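PDB 4DJT: GTP-binding nuclear protein GSP1, which binds guanine nucleotides as a Ran-family small GTPase and probably drives protein import into the nucleus and RNA export from it. Local coordinates for residues Y12-V22 / Y81-F92; I120-D128 / Y149-H160. All blocks are in the same frame, centred on the assembly; numbering follows the deposited sequence.

How the contacts relate
From the N terminus, strand 11-17 runs into the phosphate-binding loop; the chain then builds strands 46-54 and 60-68 and returns through helix 79-82, so that contact 1 closes when strand 87-93 settles parallel to strand 11-17. Contact 2 opens later: after helix 103-114, strand 120-125 lies beside strand 87-93, and helix 137-143 leads back to strand 150-154, at one edge of the sheet. The two loops follow one another without nesting or crossing. They share one sheet and one GDP, contact 1 at the phosphates and contact 2 at the base. Asn125 and Lys126 of contact 2 also reach the backbone of the phosphate-binding loop in contact 1.

Contact 1 (Y12-V22 / Y81-F92). Unlike the reference sequence in segment 81-92: Leu90 (reference Phe). With GDP (guanosine-5'-diphosphate), chain C.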
loop_
_atom_site.group_PDB
_atom_site.type_symbol
_atom_site.label_atom_id
_atom_site.label_comp_id
_atom_site.label_asym_id
_atom_site.label_seq_id
_atom_site.Cartn_x
_atom_site.Cartn_y
_atom_site.Cartn_z
ATOM N N TYR A 12 3.513 -12.335 3.664
ATOM C CA TYR A 12 2.173 -11.805 3.530
ATOM C C TYR A 12 2.049 -11.050 2.231
ATOM O O TYR A 12 2.911 -10.248 1.913
ATOM C CB TYR A 12 1.876 -10.836 4.677
ATOM C CG TYR A 12 2.131 -11.428 6.038
ATOM C CD1 TYR A 12 1.252 -12.324 6.593
ATOM C CD2 TYR A 12 3.315 -11.119 6.745
ATOM C CE1 TYR A 12 1.489 -12.894 7.839
ATOM C CE2 TYR A 12 3.559 -11.650 8.000
ATOM C CZ TYR A 12 2.644 -12.553 8.537
ATOM O OH TYR A 12 2.905 -13.069 9.774
ATOM N N LYS A 13 0.988 -11.303 1.478
ATOM C CA LYS A 13 0.705 -10.470 0.315
ATOM C C LYS A 13 -0.041 -9.224 0.744
ATOM O O LYS A 13 -1.078 -9.310 1.451
ATOM C CB LYS A 13 -0.134 -11.202 -0.701
ATOM C CG LYS A 13 -0.669 -10.303 -1.812
ATOM C CD LYS A 13 -1.499 -11.084 -2.788
ATOM C CE LYS A 13 -2.148 -10.190 -3.839
ATOM N NZ LYS A 13 -2.776 -10.990 -4.933
ATOM N N ILE A 14 0.387 -8.075 0.225
ATOM C CA ILE A 14 -0.275 -6.813 0.555
ATOM C C ILE A 14 -0.624 -6.128 -0.764
ATOM O O ILE A 14 0.243 -6.008 -1.640
ATOM C CB ILE A 14 0.641 -5.859 1.377
ATOM C CG1 ILE A 14 1.102 -6.505 2.702
ATOM C CG2 ILE A 14 -0.027 -4.496 1.559
ATOM C CD1 ILE A 14 -0.012 -6.791 3.670
ATOM N N CYS A 15 -1.844 -5.622 -0.887
ATOM C CA CYS A 15 -2.242 -4.832 -2.061
ATOM C C CYS A 15 -2.163 -3.352 -1.806
ATOM O O CYS A 15 -2.718 -2.857 -0.811
ATOM C CB CYS A 15 -3.683 -5.155 -2.482
ATOM S SG CYS A 15 -3.869 -6.857 -3.086
ATOM N N LEU A 16 -1.510 -2.631 -2.714
ATOM C CA LEU A 16 -1.637 -1.156 -2.731
ATOM C C LEU A 16 -2.838 -0.767 -3.548
ATOM O O LEU A 16 -2.977 -1.161 -4.697
ATOM C CB LEU A 16 -0.397 -0.484 -3.331
ATOM C CG LEU A 16 0.918 -0.897 -2.760
ATOM C CD1 LEU A 16 2.065 -0.114 -3.449
ATOM C CD2 LEU A 16 0.937 -0.714 -1.242
ATOM N N ILE A 17 -3.681 0.049 -2.966
ATOM C CA ILE A 17 -4.878 0.507 -3.634
ATOM C C ILE A 17 -5.081 1.991 -3.423
ATOM O O ILE A 17 -4.467 2.602 -2.548
ATOM C CB ILE A 17 -6.102 -0.272 -3.154
ATOM C CG1 ILE A 17 -6.146 -0.380 -1.637
ATOM C CG2 ILE A 17 -6.063 -1.656 -3.759
ATOM C CD1 ILE A 17 -7.451 -1.020 -1.115
ATOM N N GLY A 18 -5.934 2.560 -4.270
ATOM C CA GLY A 18 -6.155 3.985 -4.298
ATOM C C GLY A 18 -6.128 4.505 -5.721
ATOM O O GLY A 18 -5.611 3.848 -6.629
ATOM N N ASP A 19 -6.692 5.690 -5.914
ATOM C CA ASP A 19 -6.840 6.239 -7.257
ATOM C C ASP A 19 -5.511 6.422 -7.973
ATOM O O ASP A 19 -4.475 6.587 -7.355
ATOM C CB ASP A 19 -7.547 7.575 -7.220
ATOM C CG ASP A 19 -9.060 7.447 -7.036
ATOM O OD1 ASP A 19 -9.617 6.311 -6.903
ATOM O OD2 ASP A 19 -9.680 8.510 -7.065
ATOM N N GLY A 20 -5.578 6.449 -9.295
ATOM C CA GLY A 20 -4.450 6.854 -10.086
ATOM C C GLY A 20 -3.960 8.220 -9.634
ATOM O O GLY A 20 -4.764 9.149 -9.352
ATOM N N GLY A 21 -2.651 8.348 -9.515
ATOM C CA GLY A 21 -2.032 9.623 -9.250
ATOM C C GLY A 21 -1.772 9.926 -7.788
ATOM O O GLY A 21 -1.154 10.957 -7.489
ATOM N N VAL A 22 -2.191 9.027 -6.880
ATOM C CA VAL A 22 -2.134 9.324 -5.428
ATOM C C VAL A 22 -0.773 9.055 -4.827
ATOM O O VAL A 22 -0.501 9.528 -3.735
ATOM C CB VAL A 22 -3.206 8.595 -4.605
ATOM C CG1 VAL A 22 -4.617 8.943 -5.116
ATOM C CG2 VAL A 22 -2.991 7.092 -4.623
ATOM N N TYR A 81 -5.903 -9.579 -8.658
ATOM C CA TYR A 81 -5.080 -8.590 -7.978
ATOM C C TYR A 81 -5.236 -8.742 -6.475
ATOM O O TYR A 81 -4.250 -8.722 -5.733
ATOM C CB TYR A 81 -5.439 -7.176 -8.428
ATOM C CG TYR A 81 -4.523 -6.086 -7.878
ATOM C CD1 TYR A 81 -4.909 -5.282 -6.810
ATOM C CD2 TYR A 81 -3.258 -5.862 -8.427
ATOM C CE1 TYR A 81 -4.058 -4.297 -6.294
ATOM C CE2 TYR A 81 -2.414 -4.893 -7.913
ATOM C CZ TYR A 81 -2.810 -4.115 -6.845
ATOM O OH TYR A 81 -1.952 -3.098 -6.399
ATOM N N TYR A 82 -6.490 -8.868 -6.033
ATOM C CA TYR A 82 -6.807 -8.904 -4.601
ATOM C C TYR A 82 -6.617 -10.292 -3.986
ATOM O O TYR A 82 -6.276 -10.415 -2.810
ATOM C CB TYR A 82 -8.220 -8.414 -4.362
ATOM C CG TYR A 82 -8.451 -7.004 -4.808
ATOM C CD1 TYR A 82 -7.721 -5.955 -4.268
ATOM C CD2 TYR A 82 -9.386 -6.709 -5.737
ATOM C CE1 TYR A 82 -7.929 -4.661 -4.659
ATOM C CE2 TYR A 82 -9.608 -5.396 -6.137
ATOM C CZ TYR A 82 -8.877 -4.380 -5.567
ATOM O OH TYR A 82 -9.077 -3.090 -5.966
ATOM N N ILE A 83 -6.875 -11.343 -4.764
ATOM C CA ILE A 83 -6.950 -12.699 -4.201
ATOM C C ILE A 83 -5.678 -13.091 -3.455
ATOM O O ILE A 83 -4.571 -12.881 -3.935
ATOM C CB ILE A 83 -7.221 -13.756 -5.290
ATOM C CG1 ILE A 83 -8.667 -13.640 -5.775
ATOM C CG2 ILE A 83 -6.985 -15.172 -4.741
ATOM C CD1 ILE A 83 -9.025 -14.583 -6.929
ATOM N N GLY A 84 -5.842 -13.646 -2.269
ATOM C CA GLY A 84 -4.704 -14.098 -1.490
ATOM C C GLY A 84 -4.068 -13.020 -0.611
ATOM O O GLY A 84 -3.145 -13.328 0.149
ATOM N N ALA A 85 -4.536 -11.770 -0.721
ATOM C CA ALA A 85 -4.000 -10.662 0.102
ATOM C C ALA A 85 -4.330 -10.873 1.559
ATOM O O ALA A 85 -5.462 -11.262 1.895
ATOM C CB ALA A 85 -4.537 -9.300 -0.338
ATOM N N SER A 86 -3.350 -10.572 2.408
ATOM C CA SER A 86 -3.536 -10.541 3.849
ATOM C C SER A 86 -3.904 -9.152 4.332
ATOM O O SER A 86 -4.341 -9.014 5.467
ATOM C CB SER A 86 -2.268 -11.002 4.575
ATOM O OG SER A 86 -2.084 -12.385 4.457
ATOM N N GLY A 87 -3.671 -8.118 3.506
ATOM C CA GLY A 87 -3.894 -6.743 3.907
ATOM C C GLY A 87 -3.796 -5.819 2.733
ATOM O O GLY A 87 -3.446 -6.263 1.631
ATOM N N ALA A 88 -4.112 -4.542 2.964
ATOM C CA ALA A 88 -4.041 -3.511 1.940
ATOM C C ALA A 88 -3.516 -2.231 2.563
ATOM O O ALA A 88 -3.731 -1.957 3.774
ATOM C CB ALA A 88 -5.408 -3.273 1.290
ATOM N N ILE A 89 -2.818 -1.438 1.750
ATOM C CA ILE A 89 -2.447 -0.096 2.079
ATOM C C ILE A 89 -3.168 0.778 1.083
ATOM O O ILE A 89 -2.999 0.620 -0.123
ATOM C CB ILE A 89 -0.902 0.175 2.021
ATOM C CG1 ILE A 89 -0.158 -0.794 2.925
ATOM C CG2 ILE A 89 -0.592 1.615 2.445
ATOM C CD1 ILE A 89 1.365 -0.741 2.810
ATOM N N LEU A 90 -4.056 1.624 1.593
ATOM C CA LEU A 90 -4.961 2.405 0.754
ATOM C C LEU A 90 -4.574 3.857 0.845
ATOM O O LEU A 90 -4.506 4.419 1.940
ATOM C CB LEU A 90 -6.424 2.170 1.214
ATOM C CG LEU A 90 -7.501 3.057 0.575
ATOM C CD1 LEU A 90 -7.574 2.874 -0.936
ATOM C CD2 LEU A 90 -8.854 2.771 1.231
ATOM N N PHE A 91 -4.217 4.460 -0.297
ATOM C CA PHE A 91 -3.684 5.804 -0.313
ATOM C C PHE A 91 -4.713 6.774 -0.855
ATOM O O PHE A 91 -5.500 6.427 -1.740
ATOM C CB PHE A 91 -2.501 5.897 -1.261
ATOM C CG PHE A 91 -1.338 5.037 -0.875
ATOM C CD1 PHE A 91 -0.230 5.584 -0.297
ATOM C CD2 PHE A 91 -1.351 3.683 -1.147
ATOM C CE1 PHE A 91 0.862 4.780 0.079
ATOM C CE2 PHE A 91 -0.278 2.876 -0.795
ATOM C CZ PHE A 91 0.827 3.434 -0.185
ATOM N N PHE A 92 -4.626 8.008 -0.385
ATOM C CA PHE A 92 -5.181 9.123 -1.126
ATOM C C PHE A 92 -4.178 10.265 -1.170
ATOM O O PHE A 92 -3.175 10.261 -0.486
ATOM C CB PHE A 92 -6.542 9.554 -0.543
ATOM C CG PHE A 92 -6.451 10.209 0.808
ATOM C CD1 PHE A 92 -6.262 9.447 1.958
ATOM C CD2 PHE A 92 -6.588 11.586 0.939
ATOM C CE1 PHE A 92 -6.153 10.036 3.191
ATOM C CE2 PHE A 92 -6.501 12.188 2.190
ATOM C CZ PHE A 92 -6.269 11.410 3.310
HETATM P PB GDP C . 0.043 6.163 -8.563
HETATM O O1B GDP C . 0.995 4.960 -8.670
HETATM O O2B GDP C . -0.860 6.149 -7.341
HETATM O O3B GDP C . -0.646 6.465 -9.891
HETATM O O3A GDP C . 0.931 7.501 -8.372
HETATM P PA GDP C . 2.452 7.763 -8.764
HETATM O O1A GDP C . 3.420 7.143 -7.775
HETATM O O2A GDP C . 2.608 7.455 -10.220
HETATM O "O5'" GDP C . 2.634 9.322 -8.554
HETATM C "C5'" GDP C . 1.723 10.216 -9.222
HETATM C "C4'" GDP C . 2.355 11.595 -9.227
HETATM O "O4'" GDP C . 2.384 12.092 -7.904
HETATM C "C3'" GDP C . 3.789 11.577 -9.683
HETATM O "O3'" GDP C . 4.044 12.781 -10.377
HETATM C "C2'" GDP C . 4.614 11.586 -8.434
HETATM O "O2'" GDP C . 5.897 12.231 -8.559
HETATM C "C1'" GDP C . 3.699 12.351 -7.505
HETATM N N9 GDP C . 3.865 11.916 -6.125
HETATM C C8 GDP C . 3.740 10.676 -5.602
HETATM N N7 GDP C . 3.999 10.712 -4.270
HETATM C C5 GDP C . 4.217 11.981 -3.933
HETATM C C6 GDP C . 4.531 12.721 -2.698
HETATM O O6 GDP C . 4.631 12.143 -1.575
HETATM N N1 GDP C . 4.701 14.056 -2.802
HETATM C C2 GDP C . 4.600 14.712 -3.993
HETATM N N2 GDP C . 4.781 16.033 -4.042
HETATM N N3 GDP C . 4.322 14.092 -5.156
HETATM C C4 GDP C . 4.133 12.760 -5.162
HETATM O O HOH W 1 -1.045 -13.223 2.160
HETATM O O HOH W 2 -7.710 6.940 -3.539
#
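Ile17 lays its CG2 methyl against the edge of the Tyr82 ring, 3.6 Å from Tyr82 CE1, the two side chains crossing at about a right angle. Its other branch serves the neighbouring strand: with CG1 lodged between backbone N and carbonyl carbon (chi1 47°), CG1 packs on Leu90 CD1 and CD1 reaches Ala88 CB. Helix 103-114 covers this face, where Trp106 touches Ile17 and Leu90 and Glu109 bonds the Tyr82 hydroxyl. Further along the same face, Cys15 SG sits obliquely to the Tyr81 ring, 4.6 Å from its centroid, and touches Ala85 CB. With CG anti to the backbone N (chi1 -174°), the Tyr81 ring reaches past Cys15 CB; its OH donates to Leu16 O at 2.8 Å, in the carbonyl plane and on a lone pair. Lys13, fully extended, brings NZ to two carbonyls, Ile83 O in the type II turn from Tyr82 to Ala85 and Tyr81 O just before it, each 2.8 Å away, the latter approached from above its plane. On the opposite face Leu16 CD2 touches both Ile89 CB and the edge of the Phe91 ring, 3.8 Å from Phe91 CE2. These parallel central strands of the Ras-like fold are laced from Cys15 N to Gly87 O through to Phe91 N and Ile17 O. Beyond them, Val22 CG2 packs on Phe91 CB while Gly21 N donates to GDP O3B at 2.8 Å. Apolar faces thus flank the backbone ladder, whereas the lysine amino group and tyrosine hydroxyl tie the end of the predicted switch II region to the strand that leads into the P-loop.

Contact 2 (I120-D128 / Y149-H160); sequences IVVCANKID and YEYFEISAKTAH. With GDP (guanosine-5'-diphosphate), chain C.
Asn125 OD1 accepts the Ala156 amide at 2.8 Å, in the plane of its carbonyl and on a lone pair; Asn125 ND2 bonds Val22 O, so both polar atoms of the amide are bonded and its rotation is fixed. Its CG is anti to the backbone N (chi1 -171°), which carries the amide across to the loop after strand 150-154. Asp128 turns its carboxylate to the guanine: OD1 accepts the N-H of GDP N1 at 2.7 Å and OD2 that of GDP N2 at 2.8 Å. Ser155 OG lies 2.9 Å from Asp128 OD1, while GDP O6 accepts from Lys157 N at 3.1 Å. This is the NKxD and SAK pair of guanine-recognition motifs of Ras-family GTPases, set at the ends of two parallel strands. Lys126 lays its extended chain over one face of the guanine, CG 3.6 Å from GDP C6, and its NZ forms a salt bridge with Asp93 and bonds Gly21 O. Behind the pocket the strands are joined from Val122 N to Glu150 O through to Ile154 N and Ala124 O. Val121 CG1 meets the edge of the Phe152 ring, 3.5 Å from Phe152 CD2. On the other face Val122 CG1 touches Tyr151 CD1.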
loop_
_atom_site.group_PDB
_atom_site.type_symbol
_atom_site.label_atom_id
_atom_site.label_comp_id
_atom_site.label_asym_id
_atom_site.label_seq_id
_atom_site.Cartn_x
_atom_site.Cartn_y
_atom_site.Cartn_z
ATOM N N ILE A 120 -6.790 -3.000 6.692
ATOM C CA ILE A 120 -6.574 -1.965 5.712
ATOM C C ILE A 120 -5.947 -0.759 6.422
ATOM O O ILE A 120 -6.482 -0.288 7.405
ATOM C CB ILE A 120 -7.896 -1.533 5.049
ATOM C CG1 ILE A 120 -8.633 -2.722 4.419
ATOM C CG2 ILE A 120 -7.645 -0.474 4.004
ATOM C CD1 ILE A 120 -9.920 -2.326 3.715
ATOM N N VAL A 121 -4.786 -0.298 5.946
ATOM C CA VAL A 121 -4.111 0.851 6.529
ATOM C C VAL A 121 -4.336 1.972 5.566
ATOM O O VAL A 121 -4.188 1.781 4.353
ATOM C CB VAL A 121 -2.606 0.587 6.693
ATOM C CG1 VAL A 121 -1.858 1.854 7.015
ATOM C CG2 VAL A 121 -2.373 -0.485 7.779
ATOM N N VAL A 122 -4.739 3.129 6.091
ATOM C CA VAL A 122 -5.019 4.285 5.245
ATOM C C VAL A 122 -3.871 5.258 5.356
ATOM O O VAL A 122 -3.467 5.608 6.452
ATOM C CB VAL A 122 -6.356 4.977 5.610
ATOM C CG1 VAL A 122 -6.532 6.271 4.803
ATOM C CG2 VAL A 122 -7.517 4.030 5.339
ATOM N N CYS A 123 -3.343 5.681 4.196
ATOM C CA CYS A 123 -2.263 6.661 4.121
ATOM C C CYS A 123 -2.669 7.924 3.382
ATOM O O CYS A 123 -3.037 7.884 2.223
ATOM C CB CYS A 123 -1.025 6.090 3.400
ATOM S SG CYS A 123 -0.287 4.701 4.288
ATOM N N ALA A 124 -2.589 9.032 4.103
ATOM C CA ALA A 124 -2.670 10.354 3.554
ATOM C C ALA A 124 -1.324 10.705 2.941
ATOM O O ALA A 124 -0.375 11.034 3.664
ATOM C CB ALA A 124 -3.011 11.344 4.683
ATOM N N ASN A 125 -1.247 10.688 1.610
ATOM C CA ASN A 125 0.019 10.931 0.934
ATOM C C ASN A 125 0.154 12.368 0.388
ATOM O O ASN A 125 -0.849 13.065 0.179
ATOM C CB ASN A 125 0.224 9.903 -0.186
ATOM C CG ASN A 125 1.615 9.968 -0.797
ATOM O OD1 ASN A 125 2.604 10.097 -0.068
ATOM N ND2 ASN A 125 1.706 9.789 -2.152
ATOM N N LYS A 126 1.403 12.774 0.177
ATOM C CA LYS A 126 1.749 14.084 -0.411
ATOM C C LYS A 126 1.566 15.179 0.618
ATOM O O LYS A 126 1.329 16.350 0.253
ATOM C CB LYS A 126 0.915 14.383 -1.652
ATOM C CG LYS A 126 1.004 13.326 -2.724
ATOM C CD LYS A 126 0.560 13.844 -4.063
ATOM C CE LYS A 126 0.425 12.753 -5.103
ATOM N NZ LYS A 126 -0.207 13.226 -6.375
ATOM N N ILE A 127 1.712 14.829 1.907
ATOM C CA ILE A 127 1.627 15.857 2.971
ATOM C C ILE A 127 2.705 16.907 2.811
ATOM O O ILE A 127 2.683 17.915 3.514
ATOM C CB ILE A 127 1.747 15.284 4.404
ATOM C CG1 ILE A 127 3.128 14.607 4.609
ATOM C CG2 ILE A 127 0.581 14.348 4.683
ATOM C CD1 ILE A 127 3.353 14.094 6.011
ATOM N N ASP A 128 3.662 16.659 1.917
ATOM C CA ASP A 128 4.691 17.670 1.599
ATOM C C ASP A 128 4.204 18.870 0.777
ATOM O O ASP A 128 4.871 19.888 0.753
ATOM C CB ASP A 128 5.869 17.026 0.904
ATOM C CG ASP A 128 5.478 16.331 -0.398
ATOM O OD1 ASP A 128 5.019 15.159 -0.337
ATOM O OD2 ASP A 128 5.675 16.938 -1.496
ATOM N N TYR A 149 -9.864 3.025 10.573
ATOM C CA TYR A 149 -8.729 2.335 9.943
ATOM C C TYR A 149 -7.502 2.997 10.482
ATOM O O TYR A 149 -7.508 4.208 10.741
ATOM C CB TYR A 149 -8.781 2.455 8.412
ATOM C CG TYR A 149 -10.042 1.840 7.833
ATOM C CD1 TYR A 149 -10.114 0.489 7.557
ATOM C CD2 TYR A 149 -11.192 2.621 7.599
ATOM C CE1 TYR A 149 -11.278 -0.079 7.048
ATOM C CE2 TYR A 149 -12.359 2.060 7.093
ATOM C CZ TYR A 149 -12.409 0.717 6.833
ATOM O OH TYR A 149 -13.558 0.154 6.342
ATOM N N GLU A 150 -6.458 2.217 10.734
ATOM C CA GLU A 150 -5.203 2.772 11.174
ATOM C C GLU A 150 -4.729 3.707 10.078
ATOM O O GLU A 150 -4.881 3.405 8.907
ATOM C CB GLU A 150 -4.174 1.673 11.435
ATOM C CG GLU A 150 -3.006 2.149 12.293
ATOM C CD GLU A 150 -3.316 2.186 13.786
ATOM O OE1 GLU A 150 -4.415 1.779 14.174
ATOM O OE2 GLU A 150 -2.423 2.584 14.591
ATOM N N TYR A 151 -4.229 4.877 10.469
ATOM C CA TYR A 151 -4.103 6.021 9.569
ATOM C C TYR A 151 -2.744 6.643 9.755
ATOM O O TYR A 151 -2.350 6.964 10.872
ATOM C CB TYR A 151 -5.203 7.045 9.895
ATOM C CG TYR A 151 -5.272 8.293 9.017
ATOM C CD1 TYR A 151 -6.085 8.322 7.877
ATOM C CD2 TYR A 151 -4.563 9.441 9.341
ATOM C CE1 TYR A 151 -6.190 9.462 7.087
ATOM C CE2 TYR A 151 -4.676 10.601 8.548
ATOM C CZ TYR A 151 -5.480 10.596 7.442
ATOM O OH TYR A 151 -5.592 11.710 6.659
ATOM N N PHE A 152 -2.039 6.846 8.647
ATOM C CA PHE A 152 -0.750 7.531 8.686
ATOM C C PHE A 152 -0.673 8.650 7.673
ATOM O O PHE A 152 -1.181 8.523 6.566
ATOM C CB PHE A 152 0.396 6.552 8.407
ATOM C CG PHE A 152 0.437 5.390 9.361
ATOM C CD1 PHE A 152 0.867 5.569 10.658
ATOM C CD2 PHE A 152 -0.057 4.153 8.994
ATOM C CE1 PHE A 152 0.868 4.519 11.567
ATOM C CE2 PHE A 152 -0.037 3.099 9.880
ATOM C CZ PHE A 152 0.426 3.273 11.165
ATOM N N GLU A 153 -0.010 9.737 8.069
ATOM C CA GLU A 153 0.353 10.827 7.132
ATOM C C GLU A 153 1.760 10.535 6.631
ATOM O O GLU A 153 2.669 10.282 7.429
ATOM C CB GLU A 153 0.253 12.183 7.847
ATOM C CG GLU A 153 -1.153 12.398 8.405
ATOM C CD GLU A 153 -1.410 13.778 9.011
ATOM O OE1 GLU A 153 -0.425 14.477 9.397
ATOM O OE2 GLU A 153 -2.617 14.150 9.094
ATOM N N ILE A 154 1.927 10.448 5.315
ATOM C CA ILE A 154 3.248 10.097 4.728
ATOM C C ILE A 154 3.596 11.025 3.550
ATOM O O ILE A 154 2.730 11.675 2.958
ATOM C CB ILE A 154 3.304 8.633 4.187
ATOM C CG1 ILE A 154 2.396 8.449 2.990
ATOM C CG2 ILE A 154 2.867 7.594 5.246
ATOM C CD1 ILE A 154 2.542 7.083 2.283
ATOM N N SER A 155 4.859 10.986 3.167
ATOM C CA SER A 155 5.284 11.476 1.848
ATOM C C SER A 155 6.011 10.347 1.107
ATOM O O SER A 155 7.095 9.944 1.460
ATOM C CB SER A 155 6.180 12.722 1.955
ATOM O OG SER A 155 6.752 13.008 0.668
ATOM N N ALA A 156 5.362 9.800 0.097
ATOM C CA ALA A 156 5.992 8.764 -0.696
ATOM C C ALA A 156 7.241 9.291 -1.377
ATOM O O ALA A 156 8.154 8.536 -1.641
ATOM C CB ALA A 156 5.013 8.230 -1.722
ATOM N N LYS A 157 7.271 10.585 -1.693
ATOM C CA LYS A 157 8.463 11.192 -2.338
ATOM C C LYS A 157 9.726 11.024 -1.476
ATOM O O LYS A 157 10.751 10.498 -1.942
ATOM C CB LYS A 157 8.237 12.671 -2.635
ATOM C CG LYS A 157 9.495 13.410 -3.119
ATOM C CD LYS A 157 9.205 14.860 -3.497
ATOM C CE LYS A 157 9.034 15.763 -2.274
ATOM N NZ LYS A 157 10.284 16.504 -1.916
ATOM N N THR A 158 9.639 11.438 -0.212
ATOM C CA THR A 158 10.808 11.491 0.663
ATOM C C THR A 158 10.950 10.254 1.552
ATOM O O THR A 158 11.865 10.178 2.362
ATOM C CB THR A 158 10.739 12.716 1.568
ATOM O OG1 THR A 158 9.675 12.558 2.502
ATOM C CG2 THR A 158 10.511 13.998 0.728
ATOM N N ALA A 159 10.033 9.308 1.413
ATOM C CA ALA A 159 10.008 8.123 2.252
ATOM C C ALA A 159 9.693 8.419 3.741
ATOM O O ALA A 159 9.875 7.552 4.595
ATOM C CB ALA A 159 11.326 7.360 2.112
ATOM N N HIS A 160 9.178 9.620 4.039
ATOM C CA HIS A 160 8.772 9.972 5.407
ATOM C C HIS A 160 7.740 8.975 5.855
ATOM O O HIS A 160 6.718 8.823 5.214
ATOM C CB HIS A 160 8.187 11.395 5.466
ATOM C CG HIS A 160 7.642 11.810 6.842
ATOM N ND1 HIS A 160 8.445 12.043 7.909
ATOM C CD2 HIS A 160 6.329 12.079 7.273
ATOM C CE1 HIS A 160 7.695 12.430 8.971
ATOM N NE2 HIS A 160 6.402 12.468 8.581
HETATM P PB GDP C . 0.043 6.163 -8.563
HETATM O O1B GDP C . 0.995 4.960 -8.670
HETATM O O2B GDP C . -0.860 6.149 -7.341
HETATM O O3B GDP C . -0.646 6.465 -9.891
HETATM O O3A GDP C . 0.931 7.501 -8.372
HETATM P PA GDP C . 2.452 7.763 -8.764
HETATM O O1A GDP C . 3.420 7.143 -7.775
HETATM O O2A GDP C . 2.608 7.455 -10.220
HETATM O "O5'" GDP C . 2.634 9.322 -8.554
HETATM C "C5'" GDP C . 1.723 10.216 -9.222
HETATM C "C4'" GDP C . 2.355 11.595 -9.227
HETATM O "O4'" GDP C . 2.384 12.092 -7.904
HETATM C "C3'" GDP C . 3.789 11.577 -9.683
HETATM O "O3'" GDP C . 4.044 12.781 -10.377
HETATM C "C2'" GDP C . 4.614 11.586 -8.434
HETATM O "O2'" GDP C . 5.897 12.231 -8.559
HETATM C "C1'" GDP C . 3.699 12.351 -7.505
HETATM N N9 GDP C . 3.865 11.916 -6.125
HETATM C C8 GDP C . 3.740 10.676 -5.602
HETATM N N7 GDP C . 3.999 10.712 -4.270
HETATM C C5 GDP C . 4.217 11.981 -3.933
HETATM C C6 GDP C . 4.531 12.721 -2.698
HETATM O O6 GDP C . 4.631 12.143 -1.575
HETATM N N1 GDP C . 4.701 14.056 -2.802
HETATM C C2 GDP C . 4.600 14.712 -3.993
HETATM N N2 GDP C . 4.781 16.033 -4.042
HETATM N N3 GDP C . 4.322 14.092 -5.156
HETATM C C4 GDP C . 4.133 12.760 -5.162
HETATM O O HOH W 3 -6.932 -0.605 10.018
#